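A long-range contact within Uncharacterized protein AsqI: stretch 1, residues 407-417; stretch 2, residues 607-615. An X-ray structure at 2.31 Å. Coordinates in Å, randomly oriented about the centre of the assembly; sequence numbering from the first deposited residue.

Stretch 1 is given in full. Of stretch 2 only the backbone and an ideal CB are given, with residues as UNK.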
ATOM      1  N   ALA A 407      -3.986 -33.449 -18.205  1.00 22.34           N
ATOM      2  CA  ALA A 407      -3.445 -34.511 -19.035  1.00 32.03           C
ATOM      3  C   ALA A 407      -2.162 -35.036 -18.406  1.00 31.49           C
ATOM      4  O   ALA A 407      -1.955 -36.249 -18.310  1.00 28.73           O
ATOM      5  CB  ALA A 407      -3.194 -34.013 -20.463  1.00 29.74           C
ATOM      6  N   ALA A 408      -1.331 -34.106 -17.937  1.00 29.18           N
ATOM      7  CA  ALA A 408      -0.034 -34.443 -17.380  1.00 26.57           C
ATOM      8  C   ALA A 408      -0.135 -35.368 -16.166  1.00 26.43           C
ATOM      9  O   ALA A 408       0.668 -36.290 -16.029  1.00 27.52           O
ATOM     10  CB  ALA A 408       0.725 -33.168 -17.013  1.00 24.24           C
ATOM     11  N   THR A 409      -1.093 -35.142 -15.270  1.00 23.00           N
ATOM     12  CA  THR A 409      -1.169 -36.038 -14.113  1.00 30.16           C
ATOM     13  C   THR A 409      -1.860 -37.369 -14.472  1.00 31.20           C
ATOM     14  O   THR A 409      -1.672 -38.380 -13.777  1.00 29.03           O
ATOM     15  CB  THR A 409      -1.899 -35.400 -12.915  1.00 32.11           C
ATOM     16  OG1 THR A 409      -3.314 -35.566 -13.054  1.00 32.00           O
ATOM     17  CG2 THR A 409      -1.558 -33.934 -12.790  1.00 34.11           C
ATOM     18  N   ARG A 410      -2.648 -37.362 -15.553  1.00 29.81           N
ATOM     19  CA  ARG A 410      -3.301 -38.577 -16.058  1.00 30.94           C
ATOM     20  C   ARG A 410      -2.338 -39.574 -16.718  1.00 29.50           C
ATOM     21  O   ARG A 410      -2.537 -40.782 -16.621  1.00 29.75           O
ATOM     22  CB  ARG A 410      -4.409 -38.208 -17.056  1.00 30.86           C
ATOM     23  CG  ARG A 410      -5.738 -37.898 -16.393  1.00 35.06           C
ATOM     24  CD  ARG A 410      -6.468 -39.158 -15.958  1.00 36.33           C
ATOM     25  NE  ARG A 410      -7.142 -39.785 -17.090  1.00 37.02           N
ATOM     26  CZ  ARG A 410      -7.061 -41.075 -17.384  1.00 38.40           C
ATOM     27  NH1 ARG A 410      -6.319 -41.880 -16.635  1.00 47.39           N
ATOM     28  NH2 ARG A 410      -7.704 -41.559 -18.436  1.00 41.67           N
ATOM     29  N   TYR A 411      -1.300 -39.070 -17.385  1.00 30.37           N
ATOM     30  CA  TYR A 411      -0.333 -39.931 -18.056  1.00 27.97           C
ATOM     31  C   TYR A 411       1.091 -39.641 -17.610  1.00 26.95           C
ATOM     32  O   TYR A 411       1.855 -38.991 -18.334  1.00 28.70           O
ATOM     33  CB  TYR A 411      -0.466 -39.785 -19.576  1.00 32.77           C
ATOM     34  CG  TYR A 411      -1.864 -40.139 -20.044  1.00 34.24           C
ATOM     35  CD1 TYR A 411      -2.271 -41.465 -20.133  1.00 32.76           C
ATOM     36  CD2 TYR A 411      -2.788 -39.149 -20.344  1.00 31.42           C
ATOM     37  CE1 TYR A 411      -3.563 -41.792 -20.527  1.00 34.03           C
ATOM     38  CE2 TYR A 411      -4.078 -39.467 -20.740  1.00 30.68           C
ATOM     39  CZ  TYR A 411      -4.455 -40.787 -20.828  1.00 32.85           C
ATOM     40  OH  TYR A 411      -5.730 -41.098 -21.221  1.00 37.53           O
ATOM     41  N   PRO A 412       1.456 -40.138 -16.414  1.00 22.02           N
ATOM     42  CA  PRO A 412       2.766 -39.887 -15.804  1.00 25.59           C
ATOM     43  C   PRO A 412       3.891 -40.477 -16.653  1.00 29.70           C
ATOM     44  O   PRO A 412       3.616 -41.226 -17.586  1.00 25.72           O
ATOM     45  CB  PRO A 412       2.683 -40.598 -14.447  1.00 27.49           C
ATOM     46  CG  PRO A 412       1.252 -40.929 -14.237  1.00 29.59           C
ATOM     47  CD  PRO A 412       0.581 -40.959 -15.561  1.00 23.24           C
ATOM     48  N   GLN A 413       5.139 -40.133 -16.351  1.00 29.46           N
ATOM     49  CA  GLN A 413       6.267 -40.701 -17.087  1.00 28.52           C
ATOM     50  C   GLN A 413       7.383 -41.049 -16.122  1.00 28.59           C
ATOM     51  O   GLN A 413       7.557 -40.392 -15.092  1.00 30.73           O
ATOM     52  CB  GLN A 413       6.774 -39.740 -18.173  1.00 26.50           C
ATOM     53  CG  GLN A 413       7.220 -38.371 -17.667  1.00 27.92           C
ATOM     54  CD  GLN A 413       7.534 -37.394 -18.793  1.00 30.01           C
ATOM     55  OE1 GLN A 413       7.494 -37.751 -19.965  1.00 32.64           O
ATOM     56  NE2 GLN A 413       7.812 -36.139 -18.435  1.00 28.76           N
ATOM     57  N   ASP A 414       8.116 -42.105 -16.460  1.00 34.97           N
ATOM     58  CA  ASP A 414       9.257 -42.580 -15.680  1.00 31.89           C
ATOM     59  C   ASP A 414      10.439 -41.612 -15.811  1.00 28.75           C
ATOM     60  O   ASP A 414      10.955 -41.408 -16.911  1.00 29.37           O
ATOM     61  CB  ASP A 414       9.662 -43.971 -16.165  1.00 28.78           C
ATOM     62  CG  ASP A 414      10.615 -44.666 -15.222  1.00 31.86           C
ATOM     63  OD1 ASP A 414      11.423 -43.981 -14.559  1.00 32.19           O
ATOM     64  OD2 ASP A 414      10.554 -45.910 -15.142  1.00 40.56           O
ATOM     65  N   ILE A 415      10.888 -41.038 -14.700  1.00 25.59           N
ATOM     66  CA  ILE A 415      11.930 -40.020 -14.762  1.00 31.03           C
ATOM     67  C   ILE A 415      13.290 -40.627 -15.127  1.00 31.05           C
ATOM     68  O   ILE A 415      14.206 -39.902 -15.534  1.00 31.35           O
ATOM     69  CB  ILE A 415      12.053 -39.236 -13.418  1.00 30.66           C
ATOM     70  CG1 ILE A 415      12.655 -37.859 -13.665  1.00 26.52           C
ATOM     71  CG2 ILE A 415      12.908 -39.979 -12.403  1.00 35.03           C
ATOM     72  CD1 ILE A 415      11.924 -37.070 -14.717  1.00 30.39           C
ATOM     73  N   THR A 416      13.416 -41.950 -14.987  1.00 28.98           N
ATOM     74  CA  THR A 416      14.650 -42.654 -15.341  1.00 32.49           C
ATOM     75  C   THR A 416      14.625 -43.180 -16.781  1.00 31.31           C
ATOM     76  O   THR A 416      15.671 -43.481 -17.346  1.00 35.98           O
ATOM     77  CB  THR A 416      14.915 -43.851 -14.414  1.00 31.54           C
ATOM     78  OG1 THR A 416      13.923 -44.854 -14.650  1.00 32.25           O
ATOM     79  CG2 THR A 416      14.881 -43.449 -12.948  1.00 33.37           C
ATOM     80  N   ALA A 417      13.433 -43.277 -17.367  1.00 33.58           N
ATOM     81  CA  ALA A 417      13.226 -43.924 -18.670  1.00 32.91           C
ATOM     82  C   ALA A 417      14.191 -43.512 -19.795  1.00 34.90           C
ATOM     83  O   ALA A 417      14.498 -44.314 -20.669  1.00 37.60           O
ATOM     84  CB  ALA A 417      11.803 -43.689 -19.124  1.00 34.92           C
ATOM     85  N   UNK A 607       6.773 -31.960 -18.381  1.00 31.53           N
ATOM     86  CA  UNK A 607       5.584 -31.863 -19.221  1.00 26.15           C
ATOM     87  C   UNK A 607       4.561 -32.957 -18.918  1.00 29.04           C
ATOM     88  O   UNK A 607       3.416 -32.879 -19.361  1.00 32.19           O
ATOM     89  CB  UNK A 607       5.985 -31.928 -20.696  1.00 26.15           C
ATOM     90  N   UNK A 608       4.969 -33.960 -18.147  1.00 25.42           N
ATOM     91  CA  UNK A 608       4.039 -34.969 -17.618  1.00 27.77           C
ATOM     92  C   UNK A 608       4.341 -35.190 -16.151  1.00 23.63           C
ATOM     93  O   UNK A 608       5.414 -34.825 -15.694  1.00 22.04           O
ATOM     94  CB  UNK A 608       4.140 -36.285 -18.393  1.00 27.77           C
ATOM     95  N   UNK A 609       3.419 -35.795 -15.411  1.00 24.56           N
ATOM     96  CA  UNK A 609       3.708 -36.085 -14.013  1.00 22.93           C
ATOM     97  C   UNK A 609       4.801 -37.149 -13.959  1.00 25.41           C
ATOM     98  O   UNK A 609       5.016 -37.863 -14.941  1.00 29.41           O
ATOM     99  CB  UNK A 609       2.452 -36.545 -13.270  1.00 22.93           C
ATOM    100  N   UNK A 610       5.493 -37.254 -12.827  1.00 26.01           N
ATOM    101  CA  UNK A 610       6.534 -38.270 -12.680  1.00 25.57           C
ATOM    102  C   UNK A 610       5.988 -39.456 -11.933  1.00 28.51           C
ATOM    103  O   UNK A 610       5.316 -39.328 -10.908  1.00 27.67           O
ATOM    104  CB  UNK A 610       7.760 -37.707 -11.958  1.00 25.57           C
ATOM    105  N   UNK A 611       6.299 -40.628 -12.457  1.00 33.55           N
ATOM    106  CA  UNK A 611       5.720 -41.848 -11.947  1.00 31.83           C
ATOM    107  C   UNK A 611       6.296 -42.129 -10.546  1.00 31.46           C
ATOM    108  O   UNK A 611       5.624 -42.709  -9.687  1.00 32.42           O
ATOM    109  CB  UNK A 611       5.988 -43.013 -12.902  1.00 31.83           C
ATOM    110  N   UNK A 612       7.520 -41.661 -10.307  1.00 28.23           N
ATOM    111  CA  UNK A 612       8.153 -41.776  -8.994  1.00 29.22           C
ATOM    112  C   UNK A 612       7.350 -41.057  -7.897  1.00 32.35           C
ATOM    113  O   UNK A 612       7.440 -41.408  -6.720  1.00 33.97           O
ATOM    114  CB  UNK A 612       9.573 -41.210  -9.053  1.00 29.22           C
ATOM    115  N   UNK A 613       6.570 -40.053  -8.296  1.00 29.47           N
ATOM    116  CA  UNK A 613       5.723 -39.316  -7.361  1.00 30.02           C
ATOM    117  C   UNK A 613       4.266 -39.803  -7.368  1.00 29.80           C
ATOM    118  O   UNK A 613       3.671 -39.969  -6.302  1.00 30.88           O
ATOM    119  CB  UNK A 613       5.768 -37.824  -7.695  1.00 30.02           C
ATOM    120  N   UNK A 614       3.691 -40.047  -8.548  1.00 27.45           N
ATOM    121  CA  UNK A 614       2.306 -40.517  -8.605  1.00 29.87           C
ATOM    122  C   UNK A 614       2.144 -41.891  -7.959  1.00 34.67           C
ATOM    123  O   UNK A 614       1.058 -42.219  -7.467  1.00 32.23           O
ATOM    124  CB  UNK A 614       1.827 -40.568 -10.057  1.00 29.87           C
ATOM    125  N   UNK A 615       3.217 -42.683  -7.932  1.00 32.26           N
ATOM    126  CA  UNK A 615       3.151 -44.019  -7.340  1.00 39.26           C
ATOM    127  C   UNK A 615       3.777 -44.074  -5.940  1.00 35.51           C
ATOM    128  O   UNK A 615       3.787 -45.122  -5.301  1.00 36.40           O
ATOM    129  CB  UNK A 615       3.851 -45.025  -8.256  1.00 39.26           C
TER

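Stretch 1 leaves a helix at Tyr-411 and runs on as an extended strand-like segment, against which the backbone of stretch 2 lies before it turns into a helix of its own.

At position 607 the CA-to-CB bond points sideways, and the ideal CB lies 5.1 Å from NE2 of Gln-413, an amide donor. A short polar side chain with an acceptor would suit, such as Asn or Asp, whose oxygen lies one bond further out than a serine hydroxyl. The residue is Asn-607; with chi1 at 60° (p) the carboxamide comes nearer to stretch 1, and Gln-413 NE2 donates a hydrogen bond to Asn-607 OD1 at 3.0 Å.

Position 608 has extended backbone angles (-134/163) and points toward stretch 1, its ideal CB 3.5 Å from Tyr-411 O and 3.6 Å from Gln-413 CD. A long, flexible chain could pass between these groups, and a positive charge or an amide would be compatible with the carbonyl oxygens nearby; Lys, Arg, Gln or Met are all plausible. It is Arg-608. Its CG packs 3.2 Å from Tyr-411 O, and Gln-413 OE1 lies at the edge of the guanidinium, near its plane.

At position 609 space is the main constraint. The ideal CB points toward stretch 1 and sits only 3.3 Å from Ala-408 O, with Thr-409 CA at 3.8 Å and Pro-412 CA at 4.2 Å. A small residue, Ala, Gly or perhaps Ser, fits best. Ala-609 places its methyl against the helix end, while its backbone joins both parts of stretch 1: Ala-609 N donates to Ala-408 O at 2.9 Å, and Gln-413 N donates to Ala-609 O at 2.7 Å.

Position 610 forms a single beta bridge with Gln-413. Its CB points away overall, yet lies 4.8 Å from Ile-415 CB, so an apolar or aromatic side chain could lie beside the isoleucine. Trp-610, at the N-cap position, does so: Ile-415 CD1 sits over one face of the indole, 3.6 Å from the centroid of its five-membered ring.

Position 611 points sideways, with Gln-413 O 3.8 Å and Pro-412 CB 4.4 Å from its ideal CB. A medium-sized residue such as Thr, Val or Ser would suit. Thr-611 sets CG2 3.6 Å from Asp-414 CA, and its N donates to Gln-413 O at 2.9 Å.

Near position 612 stretch 1 offers an acceptor, the Asp-414 carboxylate, and a donor, Ile-415 N. CB points sideways, so a reaching side chain is needed; Lys or Arg could meet the carboxylate, but an amide can serve both. Gln-612 folds back with chi2 at 74° (p): Gln-612 NE2 donates to Asp-414 OD1 at 2.9 Å, and Ile-415 N donates to Gln-612 OE1 at 3.0 Å.

Position 613 is out of reach and little constrained by stretch 1; it is Leu-613.

Position 614 points toward Pro-412, with CG 4.2 Å from its ideal CB; Ala, Val, Ser or Thr would suit. Thr-614 brings OG1 to 3.7 Å from Pro-412 CG.

Position 615, beyond contact, is Glu-615.

Stretch 2 (607-615) NRAWTQLTE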
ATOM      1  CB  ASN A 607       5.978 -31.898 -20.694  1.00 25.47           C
ATOM      2  CG  ASN A 607       6.713 -33.173 -21.070  1.00 32.01           C
ATOM      3  OD1 ASN A 607       7.369 -33.792 -20.229  1.00 27.83           O
ATOM      4  ND2 ASN A 607       6.610 -33.571 -22.338  1.00 30.38           N
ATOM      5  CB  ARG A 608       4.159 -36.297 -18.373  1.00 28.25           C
ATOM      6  CG  ARG A 608       3.231 -36.408 -19.541  1.00 33.72           C
ATOM      7  CD  ARG A 608       3.704 -37.451 -20.500  1.00 37.66           C
ATOM      8  NE  ARG A 608       4.212 -36.807 -21.703  1.00 44.04           N
ATOM      9  CZ  ARG A 608       3.432 -36.311 -22.654  1.00 44.04           C
ATOM     10  NH1 ARG A 608       2.118 -36.422 -22.533  1.00 44.17           N
ATOM     11  NH2 ARG A 608       3.962 -35.728 -23.729  1.00 48.91           N
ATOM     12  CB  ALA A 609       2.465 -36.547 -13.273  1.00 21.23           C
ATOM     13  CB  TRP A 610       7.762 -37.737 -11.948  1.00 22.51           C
ATOM     14  CG  TRP A 610       8.422 -36.600 -12.623  1.00 24.93           C
ATOM     15  CD1 TRP A 610       8.153 -36.114 -13.874  1.00 21.62           C
ATOM     16  CD2 TRP A 610       9.462 -35.776 -12.082  1.00 24.18           C
ATOM     17  NE1 TRP A 610       8.969 -35.035 -14.142  1.00 24.74           N
ATOM     18  CE2 TRP A 610       9.778 -34.809 -13.055  1.00 21.69           C
ATOM     19  CE3 TRP A 610      10.156 -35.766 -10.867  1.00 22.86           C
ATOM     20  CZ2 TRP A 610      10.759 -33.843 -12.853  1.00 20.86           C
ATOM     21  CZ3 TRP A 610      11.126 -34.813 -10.665  1.00 21.55           C
ATOM     22  CH2 TRP A 610      11.423 -33.861 -11.653  1.00 22.48           C
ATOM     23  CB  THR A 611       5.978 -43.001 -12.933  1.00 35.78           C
ATOM     24  OG1 THR A 611       5.056 -44.055 -12.673  1.00 47.74           O
ATOM     25  CG2 THR A 611       7.382 -43.526 -12.798  1.00 29.06           C
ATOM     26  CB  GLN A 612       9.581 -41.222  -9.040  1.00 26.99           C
ATOM     27  CG  GLN A 612      10.626 -42.146  -9.712  1.00 30.64           C
ATOM     28  CD  GLN A 612      10.494 -42.206 -11.233  1.00 29.74           C
ATOM     29  OE1 GLN A 612       9.953 -41.294 -11.861  1.00 31.77           O
ATOM     30  NE2 GLN A 612      11.010 -43.272 -11.829  1.00 34.37           N
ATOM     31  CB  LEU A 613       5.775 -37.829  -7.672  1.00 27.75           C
ATOM     32  CG  LEU A 613       7.148 -37.167  -7.563  1.00 27.71           C
ATOM     33  CD1 LEU A 613       7.036 -35.687  -7.879  1.00 24.96           C
ATOM     34  CD2 LEU A 613       7.699 -37.371  -6.179  1.00 24.08           C
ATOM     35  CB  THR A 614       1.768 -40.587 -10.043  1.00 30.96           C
ATOM     36  OG1 THR A 614       2.617 -41.426 -10.829  1.00 34.81           O
ATOM     37  CG2 THR A 614       1.721 -39.191 -10.664  1.00 27.43           C
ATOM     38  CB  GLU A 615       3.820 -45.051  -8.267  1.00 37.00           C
ATOM     39  CG  GLU A 615       3.077 -45.250  -9.600  1.00 39.80           C
ATOM     40  CD  GLU A 615       3.833 -46.137 -10.594  1.00 47.26           C
ATOM     41  OE1 GLU A 615       4.979 -46.555 -10.282  1.00 45.50           O
ATOM     42  OE2 GLU A 615       3.276 -46.401 -11.690  1.00 47.34           O
TER
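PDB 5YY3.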